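Long-range contacts in lactaldehyde dehydrogenase (Methanocaldococcus jannaschii, PDB 3PQA), which catalyses the NAD-dependent oxidation of lactaldehyde to lactate, a step in the biosynthesis of coenzyme F420: residues S267-Q273 and F370-I374; V260-I264 and M294-A299; L242-P247 and Y393-A398; I17-S21 and G315-S319. All blocks are in the same frame, centred on the assembly; numbering follows the deposited sequence.

Contact 1 of 4, residues S267-Q273 and F370-I374; sequences SFIYAGQ and FAPVI
Just ahead of Cys275, the probable catalytic nucleophile of this aldehyde dehydrogenase, the turn that follows helix 256-268 lays Gly272 and Gln273 against Phe370 and Ala371, on the way into strand 373-379. The Phe370 ring lies flat on the backbone of Gln273: Gln273 CA sits 3.9 Å from the ring centroid, 22° off its normal, a CH-pi contact over one face. Phe370 chi1, at -114°, is far from a staggered value; with it the ring lies over Gln273 CA. With an alanine in place of Phe370, the Gln273 main chain would probably lose the ring that covers it, and a gap is likely to open close to Cys275. Gly272 has positive phi, and a side chain on it would run into Ala371 O. A water bridges the two backbones, 2.6 Å from Gly272 O and 3.2 Å from Ala371 N, from which it accepts. Further along, Phe268 presents its edge to Pro372 O, with Phe268 CE1 3.5 Å from that oxygen, while Phe268 CD1 packs on Pro372 CB. Ser267 OG is already bonded to Leu263 O, one helical turn back. Beside it the fit is tight, Ser267 CB lying 3.5 Å from Ile374 CD1.

Contact 2 of 4, residues V260-I264 and M294-A299; sequences VNALI and MFVNKA
Met294 opens the contact with the root of its side chain, Met294 CB resting 3.8 Å from Val260 CG2, and the two side chains meet nearly perpendicular. Next comes Phe295, whose CG is anti to the backbone N (chi1 -174°), a setting that carries the ring across to the neighbouring helix. The ring meets that helix edge-on: Leu263 C and Ile264 N lie in its plane, Leu263 C being 3.7 Å from Phe295 CE1. The same ring atom touches Ile264 CD1 at 3.6 Å, where the two side chains run past one another, pointing opposite ways. Replacing Phe295 by alanine is likely to open a gap beside Leu263 and leave Ile264 CD1 with less to hold it. One turn on, Lys298 uses its aliphatic part: Lys298 CG lies on Val260 CG1 at 3.7 Å and its CB on Ile264 CG1. A bend at chi2 (-74°) turns the chain toward Asn261 on the exposed flank, without a hydrogen bond between Lys298 NZ and Asn261 OD1. Ala299 closes the walk, its CB 3.8 Å from Ile264 CD1. The segment axes approach to 9.7 Å and cross at -51°. Toward the sheet, Leu263 and Phe295 both reach Ile281 of strand 278-284, an arrangement typical of helices packed on the parallel strands of the catalytic domain's sheet; helix 256-268 itself connects strands 246-250 and 278-284 in a beta-alpha-beta crossover.

Contact 3 of 4, residues L242-P247 and Y393-A398; sequences LGGVNP and YGLHSA
Asn246 and His396 meet where strands 246-250 and 396-400 begin to run side by side as parallel neighbours in the sheet of the catalytic domain, and here the packing is close. Asn246 OD1 accepts from His396 N at 3.1 Å, nearly straight at 160°, although the donor stands 45° out of the carbonyl plane. It also accepts a hydrogen bond from a water at 2.9 Å, which in turn accepts from Leu395 N. With Asn246 ND2 bonded to the backbone oxygens of Cys275 and Ser277, the amide is gripped at both ends and ties this strand start to the segment of the probable nucleophile. Leu395 also lies close to Cys275; its CG stands anti to the backbone N (chi1 -168°), which swings Leu395 CD2 to 3.4 Å from Leu242 O. Tyr393 is close at its root, Tyr393 CG being 3.6 Å from Gly244 CA, and a side chain on Gly244 would press against Tyr393 CB. The outer ring, partly exposed, is looser: Val245 CG2 lies 4.1 Å from Tyr393 CD2. Beyond, Tyr393 reaches Ser223 of the probable NAD site. Back in the tight part, Ala398 N donates to Pro247 O at 3.0 Å, while Ser397 CA makes a CA-H...O contact to that same oxygen at 3.3 Å.

Contact 4 of 4, residues I17-S21 and G315-S319; sequences INPYS and GPLIS
With CG anti to the backbone N (chi1 -175°), Tyr20 carries its ring crosswise to Pro316, whose CD comes up at the ring edge, near its plane, 4.1 Å from Tyr20 CD1. Closer to the backbone, Tyr20 CB lies 3.9 Å from Pro316 CG. Ile318 is turned similarly at its first torsion (chi1 -163°); its CB points away from the other loop, yet the bend beyond brings Ile318 CD1 back to 4.3 Å from Pro19 CG. Between these two, Pro19 presses into the opposite backbone: Pro19 CB is 3.5 Å from Leu317 O and also touches Ile318 O, with Pro316 CG 4.1 Å away from that same CB. The loop carrying Pro19 joins the two strands of the antiparallel pair 14-17 and 24-28, and is shaped by an Asx turn. Asn18 OD1 accepts from Tyr20 N at 2.8 Å, in the carbonyl plane, and from Ser21 N at 3.2 Å, with this second donor 69° out of the plane. The 315-319 loop leads into helix 320-335, where Ser319 is the N-cap and its OG accepts from His322 N. The Tyr20 side chain also touches Asn306 and Pro307.

Overall arrangement
Contact 1 sits in the middle of the group. It shares helix 256-268 with contact 2, and the two touch where Ser267 OG lies 3.5 Å from Phe295 CZ. Elsewhere, Gln273 OE1 of contact 1 probably accepts a hydrogen bond from Ile318 N of contact 4 at 2.9 Å, linking the turn before Cys275 to the 315-319 loop. Contact 3 does not touch contact 1, their nearest atoms being about 6 Å apart, but both border the probable active site: the side chain of Cys275 is about 5 Å from that of Phe370 and about 4 Å from that of Leu395. Contacts 3 and 4 lie farthest apart, about 25 Å between centres.

Contact 1 of 4, residues S267-Q273 and F370-I374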
loop_
_atom_site.group_PDB
_atom_site.type_symbol
_atom_site.label_atom_id
_atom_site.label_comp_id
_atom_site.label_asym_id
_atom_site.label_seq_id
_atom_site.Cartn_x
_atom_site.Cartn_y
_atom_site.Cartn_z
ATOM N N SER B 267 -32.353 14.091 4.311
ATOM C CA SER B 267 -33.572 13.801 5.056
ATOM C C SER B 267 -34.597 13.023 4.251
ATOM O O SER B 267 -35.295 12.166 4.808
ATOM C CB SER B 267 -34.219 15.111 5.521
ATOM O OG SER B 267 -33.425 15.711 6.521
ATOM N N PHE B 268 -34.692 13.309 2.953
ATOM C CA PHE B 268 -35.880 12.881 2.210
ATOM C C PHE B 268 -35.665 11.974 1.010
ATOM O O PHE B 268 -36.623 11.390 0.511
ATOM C CB PHE B 268 -36.773 14.085 1.886
ATOM C CG PHE B 268 -37.206 14.849 3.118
ATOM C CD1 PHE B 268 -37.948 14.217 4.120
ATOM C CD2 PHE B 268 -36.836 16.177 3.298
ATOM C CE1 PHE B 268 -38.337 14.896 5.269
ATOM C CE2 PHE B 268 -37.231 16.880 4.445
ATOM C CZ PHE B 268 -37.985 16.226 5.437
ATOM N N ILE B 269 -34.421 11.821 0.560
ATOM C CA ILE B 269 -34.104 10.769 -0.409
ATOM C C ILE B 269 -34.668 9.416 0.057
ATOM O O ILE B 269 -34.527 9.043 1.226
ATOM C CB ILE B 269 -32.574 10.678 -0.664
ATOM C CG1 ILE B 269 -32.131 11.783 -1.627
ATOM C CG2 ILE B 269 -32.154 9.283 -1.205
ATOM C CD1 ILE B 269 -32.586 11.590 -3.079
ATOM N N TYR B 270 -35.292 8.703 -0.886
ATOM C CA TYR B 270 -35.980 7.423 -0.648
ATOM C C TYR B 270 -36.838 7.426 0.625
ATOM O O TYR B 270 -36.897 6.442 1.362
ATOM C CB TYR B 270 -35.006 6.219 -0.732
ATOM C CG TYR B 270 -35.715 4.866 -0.819
ATOM C CD1 TYR B 270 -36.793 4.669 -1.691
ATOM C CD2 TYR B 270 -35.317 3.800 -0.027
ATOM C CE1 TYR B 270 -37.443 3.431 -1.769
ATOM C CE2 TYR B 270 -35.966 2.560 -0.090
ATOM C CZ TYR B 270 -37.021 2.383 -0.968
ATOM O OH TYR B 270 -37.664 1.159 -1.019
ATOM N N ALA B 271 -37.529 8.544 0.852
ATOM C CA ALA B 271 -38.448 8.694 1.999
ATOM C C ALA B 271 -37.765 8.411 3.342
ATOM O O ALA B 271 -38.390 7.929 4.284
ATOM C CB ALA B 271 -39.701 7.811 1.807
ATOM N N GLY B 272 -36.460 8.680 3.420
ATOM C CA GLY B 272 -35.688 8.431 4.634
ATOM C C GLY B 272 -35.352 6.969 4.922
ATOM O O GLY B 272 -34.870 6.645 6.014
ATOM N N GLN B 273 -35.597 6.079 3.955
ATOM C CA GLN B 273 -35.349 4.648 4.153
ATOM C C GLN B 273 -33.926 4.285 3.718
ATOM O O GLN B 273 -33.717 3.369 2.919
ATOM C CB GLN B 273 -36.374 3.795 3.400
ATOM C CG GLN B 273 -37.808 4.153 3.746
ATOM C CD GLN B 273 -38.815 3.385 2.916
ATOM O OE1 GLN B 273 -39.522 2.515 3.437
ATOM N NE2 GLN B 273 -38.877 3.679 1.624
ATOM N N PHE B 370 -36.459 5.026 9.792
ATOM C CA PHE B 370 -36.490 4.694 8.359
ATOM C C PHE B 370 -37.707 5.355 7.709
ATOM O O PHE B 370 -38.569 4.691 7.110
ATOM C CB PHE B 370 -36.514 3.171 8.150
ATOM C CG PHE B 370 -35.277 2.630 7.480
ATOM C CD1 PHE B 370 -34.007 2.943 7.968
ATOM C CD2 PHE B 370 -35.387 1.806 6.367
ATOM C CE1 PHE B 370 -32.870 2.443 7.351
ATOM C CE2 PHE B 370 -34.250 1.304 5.742
ATOM C CZ PHE B 370 -32.994 1.629 6.233
ATOM N N ALA B 371 -37.800 6.667 7.884
ATOM C CA ALA B 371 -38.989 7.413 7.479
ATOM C C ALA B 371 -38.630 8.876 7.293
ATOM O O ALA B 371 -37.589 9.328 7.791
ATOM C CB ALA B 371 -40.069 7.287 8.531
ATOM N N PRO B 372 -39.496 9.633 6.593
ATOM C CA PRO B 372 -39.158 11.035 6.335
ATOM C C PRO B 372 -39.560 11.929 7.510
ATOM O O PRO B 372 -40.320 12.880 7.342
ATOM C CB PRO B 372 -39.979 11.358 5.087
ATOM C CG PRO B 372 -41.226 10.494 5.254
ATOM C CD PRO B 372 -40.733 9.218 5.891
ATOM N N VAL B 373 -39.047 11.588 8.690
ATOM C CA VAL B 373 -39.366 12.253 9.957
ATOM C C VAL B 373 -38.072 12.800 10.566
ATOM O O VAL B 373 -37.187 12.023 10.954
ATOM C CB VAL B 373 -40.025 11.275 10.970
ATOM C CG1 VAL B 373 -40.230 11.946 12.323
ATOM C CG2 VAL B 373 -41.341 10.724 10.420
ATOM N N ILE B 374 -37.982 14.130 10.656
ATOM C CA ILE B 374 -36.753 14.805 11.061
ATOM C C ILE B 374 -36.926 15.622 12.347
ATOM O O ILE B 374 -37.606 16.662 12.336
ATOM C CB ILE B 374 -36.232 15.752 9.953
ATOM C CG1 ILE B 374 -36.239 15.066 8.572
ATOM C CG2 ILE B 374 -34.852 16.344 10.340
ATOM C CD1 ILE B 374 -35.396 13.758 8.483
HETATM O O HOH W 1 -34.913 7.870 8.351
#

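Contact 2 of 4, residues V260-I264 and M294-A299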
loop_
_atom_site.group_PDB
_atom_site.type_symbol
_atom_site.label_atom_id
_atom_site.label_comp_id
_atom_site.label_asym_id
_atom_site.label_seq_id
_atom_site.Cartn_x
_atom_site.Cartn_y
_atom_site.Cartn_z
ATOM N N VAL B 260 -29.081 23.635 4.119
ATOM C CA VAL B 260 -30.482 23.299 3.882
ATOM C C VAL B 260 -30.636 22.376 2.670
ATOM O O VAL B 260 -31.312 21.347 2.760
ATOM C CB VAL B 260 -31.360 24.565 3.741
ATOM C CG1 VAL B 260 -32.761 24.207 3.272
ATOM C CG2 VAL B 260 -31.415 25.303 5.075
ATOM N N ASN B 261 -30.024 22.740 1.546
ATOM C CA ASN B 261 -30.104 21.896 0.358
ATOM C C ASN B 261 -29.565 20.495 0.622
ATOM O O ASN B 261 -30.216 19.505 0.278
ATOM C CB ASN B 261 -29.420 22.568 -0.841
ATOM C CG ASN B 261 -30.177 23.801 -1.310
ATOM O OD1 ASN B 261 -31.377 23.952 -1.040
ATOM N ND2 ASN B 261 -29.483 24.695 -2.009
ATOM N N ALA B 262 -28.410 20.423 1.282
ATOM C CA ALA B 262 -27.779 19.130 1.574
ATOM C C ALA B 262 -28.646 18.316 2.511
ATOM O O ALA B 262 -28.756 17.094 2.340
ATOM C CB ALA B 262 -26.379 19.319 2.171
ATOM N N LEU B 263 -29.269 18.984 3.486
ATOM C CA LEU B 263 -30.060 18.267 4.490
ATOM C C LEU B 263 -31.436 17.867 3.987
ATOM O O LEU B 263 -31.993 16.879 4.459
ATOM C CB LEU B 263 -30.134 19.036 5.820
ATOM C CG LEU B 263 -28.800 19.092 6.585
ATOM C CD1 LEU B 263 -28.816 20.208 7.627
ATOM C CD2 LEU B 263 -28.466 17.740 7.250
ATOM N N ILE B 264 -31.980 18.628 3.040
ATOM C CA ILE B 264 -33.221 18.226 2.353
ATOM C C ILE B 264 -33.004 16.891 1.642
ATOM O O ILE B 264 -33.795 15.973 1.813
ATOM C CB ILE B 264 -33.753 19.336 1.387
ATOM C CG1 ILE B 264 -34.353 20.492 2.193
ATOM C CG2 ILE B 264 -34.766 18.773 0.384
ATOM C CD1 ILE B 264 -35.676 20.152 2.920
ATOM N N MET B 294 -36.033 28.068 6.753
ATOM C CA MET B 294 -35.520 27.723 5.427
ATOM C C MET B 294 -35.758 26.234 5.116
ATOM O O MET B 294 -36.164 25.876 4.010
ATOM C CB MET B 294 -34.021 28.069 5.294
ATOM C CG MET B 294 -33.662 29.566 5.432
ATOM S SD MET B 294 -31.886 29.895 5.712
ATOM C CE MET B 294 -31.219 29.402 4.143
ATOM N N PHE B 295 -35.521 25.376 6.107
ATOM C CA PHE B 295 -35.617 23.927 5.941
ATOM C C PHE B 295 -37.065 23.465 5.732
ATOM O O PHE B 295 -37.348 22.708 4.813
ATOM C CB PHE B 295 -34.969 23.242 7.143
ATOM C CG PHE B 295 -34.883 21.741 7.031
ATOM C CD1 PHE B 295 -34.023 21.139 6.111
ATOM C CD2 PHE B 295 -35.641 20.942 7.871
ATOM C CE1 PHE B 295 -33.937 19.748 6.029
ATOM C CE2 PHE B 295 -35.566 19.555 7.808
ATOM C CZ PHE B 295 -34.714 18.953 6.880
ATOM N N VAL B 296 -37.980 23.954 6.568
ATOM C CA VAL B 296 -39.409 23.657 6.405
ATOM C C VAL B 296 -39.921 24.130 5.031
ATOM O O VAL B 296 -40.609 23.387 4.329
ATOM C CB VAL B 296 -40.239 24.278 7.557
ATOM C CG1 VAL B 296 -41.729 24.222 7.254
ATOM C CG2 VAL B 296 -39.931 23.576 8.886
ATOM N N ASN B 297 -39.544 25.348 4.635
ATOM C CA ASN B 297 -39.984 25.923 3.354
ATOM C C ASN B 297 -39.586 25.102 2.132
ATOM O O ASN B 297 -40.369 24.972 1.195
ATOM C CB ASN B 297 -39.501 27.368 3.192
ATOM C CG ASN B 297 -40.331 28.346 3.985
ATOM O OD1 ASN B 297 -41.344 27.975 4.580
ATOM N ND2 ASN B 297 -39.907 29.607 4.005
ATOM N N LYS B 298 -38.374 24.549 2.155
ATOM C CA LYS B 298 -37.886 23.710 1.068
ATOM C C LYS B 298 -38.549 22.335 1.113
ATOM O O LYS B 298 -38.820 21.740 0.072
ATOM C CB LYS B 298 -36.353 23.591 1.107
ATOM C CG LYS B 298 -35.575 24.913 0.914
ATOM C CD LYS B 298 -35.581 25.432 -0.526
ATOM C CE LYS B 298 -34.295 26.221 -0.816
ATOM N NZ LYS B 298 -33.958 26.273 -2.278
ATOM N N ALA B 299 -38.828 21.842 2.315
ATOM C CA ALA B 299 -39.477 20.540 2.472
ATOM C C ALA B 299 -40.944 20.572 2.036
ATOM O O ALA B 299 -41.473 19.568 1.551
ATOM C CB ALA B 299 -39.367 20.059 3.908
#

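Contact 3 of 4, residues L242-P247 and Y393-A398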
loop_
_atom_site.group_PDB
_atom_site.type_symbol
_atom_site.label_atom_id
_atom_site.label_comp_id
_atom_site.label_asym_id
_atom_site.label_seq_id
_atom_site.Cartn_x
_atom_site.Cartn_y
_atom_site.Cartn_z
ATOM N N LEU B 242 -25.451 -2.009 9.149
ATOM C CA LEU B 242 -26.716 -1.865 9.835
ATOM C C LEU B 242 -27.137 -0.400 9.738
ATOM O O LEU B 242 -26.738 0.304 8.808
ATOM C CB LEU B 242 -26.607 -2.396 11.270
ATOM C CG LEU B 242 -25.894 -3.766 11.396
ATOM C CD1 LEU B 242 -25.640 -4.159 12.837
ATOM C CD2 LEU B 242 -26.649 -4.867 10.661
ATOM N N GLY B 243 -27.955 0.054 10.659
ATOM C CA GLY B 243 -28.433 1.414 10.539
ATOM C C GLY B 243 -27.941 2.298 11.656
ATOM O O GLY B 243 -26.924 2.020 12.303
ATOM N N GLY B 244 -28.694 3.370 11.897
ATOM C CA GLY B 244 -28.360 4.306 12.958
ATOM C C GLY B 244 -29.292 5.493 12.966
ATOM O O GLY B 244 -30.140 5.624 12.086
ATOM N N VAL B 245 -29.155 6.340 13.985
ATOM C CA VAL B 245 -29.865 7.617 14.029
ATOM C C VAL B 245 -28.804 8.667 13.752
ATOM O O VAL B 245 -28.149 9.129 14.685
ATOM C CB VAL B 245 -30.472 7.880 15.413
ATOM C CG1 VAL B 245 -31.190 9.234 15.432
ATOM C CG2 VAL B 245 -31.433 6.756 15.779
ATOM N N ASN B 246 -28.615 9.023 12.481
ATOM C CA ASN B 246 -27.393 9.723 12.070
ATOM C C ASN B 246 -27.446 11.235 12.328
ATOM O O ASN B 246 -28.243 11.925 11.719
ATOM C CB ASN B 246 -27.100 9.421 10.607
ATOM C CG ASN B 246 -27.044 7.938 10.333
ATOM O OD1 ASN B 246 -26.176 7.241 10.826
ATOM N ND2 ASN B 246 -27.985 7.460 9.561
ATOM N N PRO B 247 -26.591 11.737 13.231
ATOM C CA PRO B 247 -26.704 13.153 13.606
ATOM C C PRO B 247 -26.023 14.060 12.605
ATOM O O PRO B 247 -24.913 13.767 12.160
ATOM C CB PRO B 247 -25.980 13.213 14.954
ATOM C CG PRO B 247 -24.895 12.171 14.814
ATOM C CD PRO B 247 -25.560 11.044 14.028
ATOM N N TYR B 393 -25.756 3.622 18.326
ATOM C CA TYR B 393 -25.337 3.451 16.930
ATOM C C TYR B 393 -24.110 4.299 16.612
ATOM O O TYR B 393 -23.677 5.124 17.421
ATOM C CB TYR B 393 -26.478 3.826 15.984
ATOM C CG TYR B 393 -27.767 3.103 16.278
ATOM C CD1 TYR B 393 -27.896 1.741 16.015
ATOM C CD2 TYR B 393 -28.859 3.782 16.831
ATOM C CE1 TYR B 393 -29.097 1.061 16.303
ATOM C CE2 TYR B 393 -30.060 3.119 17.100
ATOM C CZ TYR B 393 -30.164 1.765 16.841
ATOM O OH TYR B 393 -31.353 1.119 17.121
ATOM N N GLY B 394 -23.549 4.097 15.423
ATOM C CA GLY B 394 -22.389 4.860 15.014
ATOM C C GLY B 394 -22.062 4.682 13.546
ATOM O O GLY B 394 -20.929 4.330 13.194
ATOM N N LEU B 395 -23.058 4.893 12.690
ATOM C CA LEU B 395 -22.847 4.791 11.243
ATOM C C LEU B 395 -22.261 6.084 10.641
ATOM O O LEU B 395 -21.041 6.212 10.551
ATOM C CB LEU B 395 -24.139 4.354 10.537
ATOM C CG LEU B 395 -23.972 3.947 9.070
ATOM C CD1 LEU B 395 -22.776 2.996 8.882
ATOM C CD2 LEU B 395 -25.240 3.312 8.550
ATOM N N HIS B 396 -23.104 7.047 10.248
ATOM C CA HIS B 396 -22.597 8.321 9.721
ATOM C C HIS B 396 -23.019 9.526 10.563
ATOM O O HIS B 396 -24.075 9.521 11.187
ATOM C CB HIS B 396 -23.064 8.508 8.277
ATOM C CG HIS B 396 -22.154 7.899 7.251
ATOM N ND1 HIS B 396 -22.169 8.281 5.928
ATOM C CD2 HIS B 396 -21.191 6.949 7.355
ATOM C CE1 HIS B 396 -21.264 7.589 5.257
ATOM N NE2 HIS B 396 -20.654 6.775 6.104
ATOM N N SER B 397 -22.180 10.559 10.548
ATOM C CA SER B 397 -22.499 11.839 11.145
ATOM C C SER B 397 -22.068 12.920 10.161
ATOM O O SER B 397 -21.325 12.643 9.210
ATOM C CB SER B 397 -21.753 11.992 12.471
ATOM O OG SER B 397 -20.351 11.844 12.286
ATOM N N ALA B 398 -22.546 14.139 10.365
ATOM C CA ALA B 398 -22.157 15.238 9.473
ATOM C C ALA B 398 -22.069 16.509 10.268
ATOM O O ALA B 398 -22.755 16.652 11.295
ATOM C CB ALA B 398 -23.163 15.411 8.310
HETATM O O HOH W 2 -25.540 6.106 13.419
#

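Contact 4 of 4, residues I17-S21 and G315-S319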
loop_
_atom_site.group_PDB
_atom_site.type_symbol
_atom_site.label_atom_id
_atom_site.label_comp_id
_atom_site.label_asym_id
_atom_site.label_seq_id
_atom_site.Cartn_x
_atom_site.Cartn_y
_atom_site.Cartn_z
ATOM N N ILE B 17 -45.580 -7.106 -3.166
ATOM C CA ILE B 17 -46.502 -5.967 -3.138
ATOM C C ILE B 17 -45.904 -4.702 -3.754
ATOM O O ILE B 17 -44.713 -4.415 -3.580
ATOM C CB ILE B 17 -46.964 -5.667 -1.676
ATOM C CG1 ILE B 17 -47.505 -6.933 -0.991
ATOM C CG2 ILE B 17 -48.010 -4.553 -1.628
ATOM C CD1 ILE B 17 -48.738 -7.542 -1.640
ATOM N N ASN B 18 -46.725 -3.956 -4.487
ATOM C CA ASN B 18 -46.366 -2.591 -4.893
ATOM C C ASN B 18 -46.694 -1.676 -3.713
ATOM O O ASN B 18 -47.861 -1.582 -3.332
ATOM C CB ASN B 18 -47.173 -2.213 -6.146
ATOM C CG ASN B 18 -46.957 -0.767 -6.604
ATOM O OD1 ASN B 18 -46.720 0.142 -5.807
ATOM N ND2 ASN B 18 -47.093 -0.552 -7.909
ATOM N N PRO B 19 -45.681 -1.013 -3.107
ATOM C CA PRO B 19 -45.999 -0.288 -1.867
ATOM C C PRO B 19 -46.839 0.979 -2.057
ATOM O O PRO B 19 -47.356 1.512 -1.068
ATOM C CB PRO B 19 -44.623 0.062 -1.281
ATOM C CG PRO B 19 -43.695 0.027 -2.440
ATOM C CD PRO B 19 -44.234 -0.984 -3.413
ATOM N N TYR B 20 -46.965 1.450 -3.300
ATOM C CA TYR B 20 -47.756 2.642 -3.591
ATOM C C TYR B 20 -49.234 2.303 -3.786
ATOM O O TYR B 20 -50.104 2.969 -3.230
ATOM C CB TYR B 20 -47.223 3.405 -4.807
ATOM C CG TYR B 20 -47.969 4.704 -5.048
ATOM C CD1 TYR B 20 -47.716 5.829 -4.257
ATOM C CD2 TYR B 20 -48.944 4.805 -6.044
ATOM C CE1 TYR B 20 -48.400 7.028 -4.462
ATOM C CE2 TYR B 20 -49.644 6.002 -6.253
ATOM C CZ TYR B 20 -49.356 7.109 -5.459
ATOM O OH TYR B 20 -50.020 8.308 -5.636
ATOM N N SER B 21 -49.506 1.265 -4.571
ATOM C CA SER B 21 -50.882 0.866 -4.884
ATOM C C SER B 21 -51.396 -0.214 -3.937
ATOM O O SER B 21 -52.608 -0.426 -3.823
ATOM C CB SER B 21 -50.970 0.373 -6.331
ATOM O OG SER B 21 -50.286 -0.862 -6.489
ATOM N N GLY B 315 -41.640 8.997 -2.621
ATOM C CA GLY B 315 -42.623 7.920 -2.751
ATOM C C GLY B 315 -43.044 7.355 -1.403
ATOM O O GLY B 315 -42.736 7.932 -0.349
ATOM N N PRO B 316 -43.748 6.214 -1.417
ATOM C CA PRO B 316 -44.239 5.634 -0.174
ATOM C C PRO B 316 -43.149 4.922 0.642
ATOM O O PRO B 316 -42.074 4.596 0.110
ATOM C CB PRO B 316 -45.238 4.596 -0.669
ATOM C CG PRO B 316 -44.617 4.110 -1.957
ATOM C CD PRO B 316 -44.031 5.350 -2.582
ATOM N N LEU B 317 -43.443 4.688 1.917
ATOM C CA LEU B 317 -42.676 3.750 2.732
ATOM C C LEU B 317 -42.949 2.320 2.257
ATOM O O LEU B 317 -43.913 2.069 1.529
ATOM C CB LEU B 317 -43.012 3.916 4.216
ATOM C CG LEU B 317 -42.729 5.307 4.804
ATOM C CD1 LEU B 317 -43.094 5.339 6.276
ATOM C CD2 LEU B 317 -41.256 5.684 4.609
ATOM N N ILE B 318 -42.099 1.383 2.672
ATOM C CA ILE B 318 -42.101 0.048 2.075
ATOM C C ILE B 318 -43.339 -0.785 2.425
ATOM O O ILE B 318 -43.636 -1.760 1.735
ATOM C CB ILE B 318 -40.821 -0.735 2.437
ATOM C CG1 ILE B 318 -40.631 -1.928 1.484
ATOM C CG2 ILE B 318 -40.873 -1.174 3.905
ATOM C CD1 ILE B 318 -40.488 -1.552 -0.015
ATOM N N SER B 319 -44.041 -0.411 3.493
ATOM C CA SER B 319 -45.238 -1.135 3.921
ATOM C C SER B 319 -46.157 -0.234 4.730
ATOM O O SER B 319 -45.700 0.742 5.347
ATOM C CB SER B 319 -44.862 -2.363 4.760
ATOM O OG SER B 319 -44.457 -1.988 6.069
#